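Local coordinates for protein 2-hydroxyisobutyryl-CoA mutase large subunit (Aquincola tertiaricarbonis, PDB 4R3U) that catalyses, with its cobalamin-binding small subunit, the interconversion of 2-hydroxyisobutyryl-CoA and (S)-3-hydroxybutyryl-CoA, at residues 343-346 / 347-350; 417-420 / 421-424; 532-535 / 536-539. All blocks are in the same frame, centred on the assembly; numbering follows the deposited sequence.

All three contacts are local, each turning the chain at the end of a regular element, and no two share a helix or strand. Contact 1 is buried at the exit of strand 340-344 beside 5'-deoxyadenosine and cobalamin; its grip is mostly backbone, with alanines and one threonine. Contact 2, also buried but away from the annotated sites, starts helix 420-442 against a second subunit, and a serine cap and a glutamate do the work. Contact 3 lies on the far side of the chain's centre from both, partly exposed between helices 518-532 and 540-549, where an aspartate organises a polar turn, flanked by a small apolar pair. Centres of contacts 2 and 3 are about 48 Å apart.

Contact 1. Residues 343-346 / 347-350; sequences QTAA and ATLT. With 5AD (5'-deoxyadenosine), chain G.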
loop_
_atom_site.group_PDB
_atom_site.type_symbol
_atom_site.label_atom_id
_atom_site.label_comp_id
_atom_site.label_asym_id
_atom_site.label_seq_id
_atom_site.Cartn_x
_atom_site.Cartn_y
_atom_site.Cartn_z
ATOM N N GLN A 343 -10.979 10.692 3.367
ATOM C CA GLN A 343 -9.616 11.139 3.580
ATOM C C GLN A 343 -8.991 10.057 4.407
ATOM O O GLN A 343 -9.647 9.518 5.301
ATOM C CB GLN A 343 -9.550 12.501 4.290
ATOM C CG GLN A 343 -8.123 13.070 4.396
ATOM C CD GLN A 343 -8.070 14.465 4.979
ATOM O OE1 GLN A 343 -9.066 15.185 5.081
ATOM N NE2 GLN A 343 -6.893 14.900 5.335
ATOM N N THR A 344 -7.735 9.711 4.098
ATOM C CA THR A 344 -6.985 8.705 4.824
ATOM C C THR A 344 -6.679 9.259 6.218
ATOM O O THR A 344 -6.642 10.497 6.389
ATOM C CB THR A 344 -5.783 8.217 3.981
ATOM O OG1 THR A 344 -4.871 9.292 3.754
ATOM C CG2 THR A 344 -6.211 7.613 2.633
ATOM N N ALA A 345 -6.536 8.362 7.239
ATOM C CA ALA A 345 -6.283 8.792 8.613
ATOM C C ALA A 345 -4.919 9.423 8.853
ATOM O O ALA A 345 -3.891 8.734 8.978
ATOM C CB ALA A 345 -6.513 7.645 9.575
ATOM N N ALA A 346 -4.927 10.744 8.995
ATOM C CA ALA A 346 -3.767 11.572 9.289
ATOM C C ALA A 346 -3.203 11.209 10.714
ATOM O O ALA A 346 -1.980 11.193 10.912
ATOM C CB ALA A 346 -4.207 12.998 9.243
ATOM N N ALA A 347 -4.105 10.849 11.679
ATOM C CA ALA A 347 -3.702 10.478 13.028
ATOM C C ALA A 347 -2.816 9.183 13.106
ATOM O O ALA A 347 -2.144 8.966 14.139
ATOM C CB ALA A 347 -4.922 10.370 13.941
ATOM N N THR A 348 -2.801 8.351 12.026
ATOM C CA THR A 348 -1.987 7.125 11.972
ATOM C C THR A 348 -0.539 7.385 11.502
ATOM O O THR A 348 0.332 6.514 11.636
ATOM C CB THR A 348 -2.597 6.091 11.062
ATOM O OG1 THR A 348 -2.595 6.599 9.744
ATOM C CG2 THR A 348 -3.975 5.656 11.482
ATOM N N LEU A 349 -0.310 8.551 10.894
ATOM C CA LEU A 349 0.959 8.942 10.300
ATOM C C LEU A 349 1.926 9.504 11.324
ATOM O O LEU A 349 1.506 10.110 12.313
ATOM C CB LEU A 349 0.729 9.893 9.105
ATOM C CG LEU A 349 -0.308 9.449 8.030
ATOM C CD1 LEU A 349 -0.296 10.381 6.857
ATOM C CD2 LEU A 349 -0.017 8.073 7.491
ATOM N N THR A 350 3.226 9.274 11.097
ATOM C CA THR A 350 4.305 9.633 12.029
ATOM C C THR A 350 5.325 10.657 11.554
ATOM O O THR A 350 5.549 10.807 10.359
ATOM C CB THR A 350 5.044 8.350 12.524
ATOM O OG1 THR A 350 5.714 7.764 11.428
ATOM C CG2 THR A 350 4.110 7.312 13.144
HETATM N N1 5AD G . -2.876 21.875 2.445
HETATM C C2 5AD G . -3.015 20.491 2.351
HETATM N N3 5AD G . -3.528 19.776 3.462
HETATM C C4 5AD G . -3.950 20.458 4.548
HETATM N N9 5AD G . -4.462 20.064 5.717
HETATM C C8 5AD G . -4.789 21.162 6.403
HETATM N N7 5AD G . -4.412 22.233 5.726
HETATM C C5 5AD G . -3.907 21.807 4.563
HETATM C C6 5AD G . -3.390 22.484 3.525
HETATM N N6 5AD G . -3.336 23.796 3.674
HETATM C "C1'" 5AD G . -4.970 18.749 6.145
HETATM C "C2'" 5AD G . -3.951 17.686 6.363
HETATM C "C3'" 5AD G . -4.587 16.880 7.483
HETATM C "C4'" 5AD G . -5.902 17.582 7.826
HETATM C "C5'" 5AD G . -6.070 17.652 9.339
HETATM O "O4'" 5AD G . -5.658 18.897 7.397
HETATM O "O2'" 5AD G . -3.886 16.864 5.190
HETATM O "O3'" 5AD G . -4.811 15.532 7.029
#
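A345 and T348 meet at the carbonyl oxygen of A345, which takes two hydrogen bonds from the same threonine. The hydroxyl OG1 of T348 gives the shorter, 2.6 Å to A345 O, in the carbonyl plane; the backbone N of T348, 3.3 Å from A345 O, comes from well above that plane. A chi1 of 64° sets OG1 of T348 between its own N and carbonyl carbon, turning the hydroxyl back to A345, while the methyl CG2 lies 3.7 Å from CB of A345. The next rung repeats the spacing: L349 N donates to A346 O at 3.1 Å, so the chain winds as a short 3-10 turn, and CB of L349 rests 3.5 Å from A346 O.

Toward the ligand, the methyl CB of A346 comes within 3.4 Å of O3' of 5'-deoxyadenosine. The same ribose oxygen is approached by Q343, whose extended side chain brings NE2 to 2.8 Å from O3'.

A second shell fixes these groups. N379 accepts from Q343 NE2 through OD1 and donates to T344 O through ND2, which should restrict rotation of the glutamine amide. Q364 bonds to OG1 of T348, E259 takes the backbone N of A347, and A347 packs on R31 of the small subunit. Cobalamin touches A346 and A347. Backbone bonds tie Q343 to strand 298-302 and T344 to H377. The arrangement is the active-site end of a parallel strand in the TIM barrel of acyl-CoA mutases, where the turn after the strand lines the adenosyl and cobalamin pocket.

Contact 2. Residues 417-420 / 421-424; sequences GGSY and YVEA
S419 and E423 each fold back on backbone NH groups at the start of the helix, by different torsions. In S419, OG stands anti to the backbone N (chi1 161°) and thereby faces V422, whose N donates to S419 OG at 3.2 Å in a nearly straight bond. In E423, CG lies beside the backbone N and a bend at chi2 (-58°) brings the carboxylate back to the loop, at G418: G418 N donates to E423 OE2 at 2.8 Å, and OE2 receives it on its anti lone pair. CG of E423 passes 3.2 Å from S419 O on the way. That carbonyl also accepts from E423 N at 2.8 Å, so E423 holds the loop by both its backbone N and its carboxylate. The following step, A424 N to Y420 O at 3.1 Å, continues the helical pattern. CG2 of V422 packs beside the capping hydroxyl, 3.4 Å from S419 OG.

G418 has phi 98°, where a CB would press on the carbonyl O of G417. E423 OE2 has a second partner in a salt bridge with R314, which probably keeps the buried carboxylate ionised. Replacing E423 by an alanine would remove the carboxylate and is likely to leave R314 without its counter-charge and G418 N without its acceptor, letting the glycine loop move. The strongest polar partner of S419 OG is P415 O of the second subunit; G418 of that subunit packs on Y420, while the Y421 ring meets that of Y61. This is a serine N-cap at the start of helix 420-442, placed on the interface between two large subunits.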
loop_
_atom_site.group_PDB
_atom_site.type_symbol
_atom_site.label_atom_id
_atom_site.label_comp_id
_atom_site.label_asym_id
_atom_site.label_seq_id
_atom_site.Cartn_x
_atom_site.Cartn_y
_atom_site.Cartn_z
ATOM N N GLY A 417 -17.717 -8.078 -1.388
ATOM C CA GLY A 417 -19.080 -8.549 -1.169
ATOM C C GLY A 417 -19.122 -10.049 -1.052
ATOM O O GLY A 417 -18.504 -10.752 -1.852
ATOM N N GLY A 418 -19.780 -10.531 -0.015
ATOM C CA GLY A 418 -19.890 -11.961 0.239
ATOM C C GLY A 418 -18.907 -12.505 1.246
ATOM O O GLY A 418 -19.159 -13.564 1.824
ATOM N N SER A 419 -17.768 -11.806 1.441
ATOM C CA SER A 419 -16.724 -12.167 2.404
ATOM C C SER A 419 -17.396 -12.423 3.740
ATOM O O SER A 419 -18.122 -11.557 4.251
ATOM C CB SER A 419 -15.697 -11.043 2.537
ATOM O OG SER A 419 -14.939 -11.137 3.731
ATOM N N TYR A 420 -17.202 -13.632 4.282
ATOM C CA TYR A 420 -17.829 -13.993 5.545
ATOM C C TYR A 420 -17.514 -13.003 6.672
ATOM O O TYR A 420 -18.422 -12.569 7.371
ATOM C CB TYR A 420 -17.497 -15.435 5.920
ATOM C CG TYR A 420 -17.765 -16.455 4.834
ATOM C CD1 TYR A 420 -18.970 -16.457 4.127
ATOM C CD2 TYR A 420 -16.841 -17.460 4.553
ATOM C CE1 TYR A 420 -19.232 -17.417 3.150
ATOM C CE2 TYR A 420 -17.108 -18.448 3.607
ATOM C CZ TYR A 420 -18.304 -18.424 2.908
ATOM O OH TYR A 420 -18.514 -19.387 1.953
ATOM N N TYR A 421 -16.254 -12.579 6.769
ATOM C CA TYR A 421 -15.772 -11.629 7.759
ATOM C C TYR A 421 -16.333 -10.237 7.508
ATOM O O TYR A 421 -16.944 -9.668 8.425
ATOM C CB TYR A 421 -14.222 -11.650 7.826
ATOM C CG TYR A 421 -13.581 -10.564 8.673
ATOM C CD1 TYR A 421 -14.117 -10.205 9.915
ATOM C CD2 TYR A 421 -12.414 -9.924 8.257
ATOM C CE1 TYR A 421 -13.556 -9.183 10.679
ATOM C CE2 TYR A 421 -11.827 -8.918 9.028
ATOM C CZ TYR A 421 -12.413 -8.537 10.230
ATOM O OH TYR A 421 -11.855 -7.527 10.985
ATOM N N VAL A 422 -16.153 -9.686 6.279
ATOM C CA VAL A 422 -16.606 -8.334 5.952
ATOM C C VAL A 422 -18.118 -8.251 6.102
ATOM O O VAL A 422 -18.612 -7.306 6.720
ATOM C CB VAL A 422 -16.051 -7.810 4.590
ATOM C CG1 VAL A 422 -16.519 -6.375 4.274
ATOM C CG2 VAL A 422 -14.527 -7.897 4.545
ATOM N N GLU A 423 -18.848 -9.283 5.653
ATOM C CA GLU A 423 -20.308 -9.315 5.793
ATOM C C GLU A 423 -20.815 -9.351 7.232
ATOM O O GLU A 423 -21.739 -8.608 7.558
ATOM C CB GLU A 423 -20.980 -10.363 4.893
ATOM C CG GLU A 423 -20.827 -10.113 3.393
ATOM C CD GLU A 423 -21.309 -8.815 2.766
ATOM O OE1 GLU A 423 -21.873 -7.949 3.471
ATOM O OE2 GLU A 423 -21.109 -8.668 1.540
ATOM N N ALA A 424 -20.166 -10.148 8.104
ATOM C CA ALA A 424 -20.480 -10.265 9.530
ATOM C C ALA A 424 -20.159 -8.966 10.254
ATOM O O ALA A 424 -20.968 -8.498 11.061
ATOM C CB ALA A 424 -19.698 -11.417 10.142
#

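Contact 3. Residues 532-535 / 536-539; sequences AKDE and SQNL
A type I beta turn from D534 to Q537 forms the centre of this connection, with an Asx turn built on the same aspartate. Q537 N donates to D534 O at 3.2 Å, closing the beta turn. OD1 of D534 receives two bonds from S536, OG at 2.7 Å and the backbone N at 3.2 Å, both from the same face of the carboxylate. With CG anti to the backbone N of D534 (chi1 -173°), the carboxylate points along the chain toward S536 and Q537, and its other oxygen, OD2, takes NE2 of Q537 at 2.8 Å. Carboxylate and amide planes stand 77° apart, the two side chains crossing nearly at right angles. The carboxylate of D534 thus accepts three hydrogen bonds, two from side chains and one from a backbone N.

Outside the turn, the flanking residues meet in an apolar contact, CD2 of L539 lying 3.9 Å from CB of A532. N538 OD1 caps M540 N at the entry to the next helix. The segments join helix 518-532 to helix 540-549 and lean on helix 226-243, where R231 bonds A532 O, R234 bonds E535 O and D235 takes L539 N; W564 of helix 553-564 packs on both A532 and L539.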
loop_
_atom_site.group_PDB
_atom_site.type_symbol
_atom_site.label_atom_id
_atom_site.label_comp_id
_atom_site.label_asym_id
_atom_site.label_seq_id
_atom_site.Cartn_x
_atom_site.Cartn_y
_atom_site.Cartn_z
ATOM N N ALA A 532 -32.384 37.603 9.444
ATOM C CA ALA A 532 -31.919 36.682 10.489
ATOM C C ALA A 532 -32.917 36.617 11.648
ATOM O O ALA A 532 -33.097 35.552 12.229
ATOM C CB ALA A 532 -30.547 37.087 10.986
ATOM N N LYS A 533 -33.611 37.746 11.949
ATOM C CA LYS A 533 -34.624 37.820 13.012
ATOM C C LYS A 533 -35.871 36.983 12.688
ATOM O O LYS A 533 -36.636 36.652 13.598
ATOM C CB LYS A 533 -34.988 39.276 13.342
ATOM C CG LYS A 533 -34.045 39.943 14.328
ATOM C CD LYS A 533 -34.634 41.280 14.759
ATOM C CE LYS A 533 -33.777 42.049 15.735
ATOM N NZ LYS A 533 -33.904 41.524 17.121
ATOM N N ASP A 534 -36.068 36.635 11.404
ATOM C CA ASP A 534 -37.184 35.797 10.977
ATOM C C ASP A 534 -36.606 34.417 10.663
ATOM O O ASP A 534 -35.938 34.257 9.635
ATOM C CB ASP A 534 -37.878 36.406 9.747
ATOM C CG ASP A 534 -39.165 35.721 9.305
ATOM O OD1 ASP A 534 -39.444 34.602 9.790
ATOM O OD2 ASP A 534 -39.894 36.307 8.466
ATOM N N GLU A 535 -36.842 33.424 11.570
ATOM C CA GLU A 535 -36.338 32.041 11.465
ATOM C C GLU A 535 -36.818 31.301 10.203
ATOM O O GLU A 535 -36.170 30.351 9.772
ATOM C CB GLU A 535 -36.690 31.199 12.721
ATOM C CG GLU A 535 -36.258 31.705 14.092
ATOM C CD GLU A 535 -34.788 31.601 14.448
ATOM O OE1 GLU A 535 -34.216 30.492 14.320
ATOM O OE2 GLU A 535 -34.169 32.662 14.685
ATOM N N SER A 536 -37.925 31.741 9.610
ATOM C CA SER A 536 -38.515 31.143 8.408
ATOM C C SER A 536 -37.867 31.616 7.081
ATOM O O SER A 536 -37.942 30.900 6.068
ATOM C CB SER A 536 -40.026 31.363 8.387
ATOM O OG SER A 536 -40.341 32.715 8.105
ATOM N N GLN A 537 -37.249 32.815 7.091
ATOM C CA GLN A 537 -36.591 33.409 5.923
ATOM C C GLN A 537 -35.213 32.808 5.664
ATOM O O GLN A 537 -34.575 32.343 6.600
ATOM C CB GLN A 537 -36.485 34.928 6.095
ATOM C CG GLN A 537 -37.753 35.680 5.674
ATOM C CD GLN A 537 -37.553 37.165 5.795
ATOM O OE1 GLN A 537 -36.633 37.743 5.207
ATOM N NE2 GLN A 537 -38.408 37.821 6.571
ATOM N N ASN A 538 -34.749 32.810 4.398
ATOM C CA ASN A 538 -33.432 32.284 4.030
ATOM C C ASN A 538 -32.392 33.427 3.953
ATOM O O ASN A 538 -32.667 34.491 3.381
ATOM C CB ASN A 538 -33.494 31.477 2.733
ATOM C CG ASN A 538 -32.298 30.575 2.493
ATOM O OD1 ASN A 538 -31.147 31.012 2.478
ATOM N ND2 ASN A 538 -32.536 29.298 2.269
ATOM N N LEU A 539 -31.206 33.203 4.555
ATOM C CA LEU A 539 -30.109 34.177 4.623
ATOM C C LEU A 539 -29.315 34.292 3.339
ATOM O O LEU A 539 -28.633 35.292 3.140
ATOM C CB LEU A 539 -29.144 33.831 5.770
ATOM C CG LEU A 539 -29.637 34.092 7.189
ATOM C CD1 LEU A 539 -28.726 33.438 8.191
ATOM C CD2 LEU A 539 -29.730 35.556 7.481
#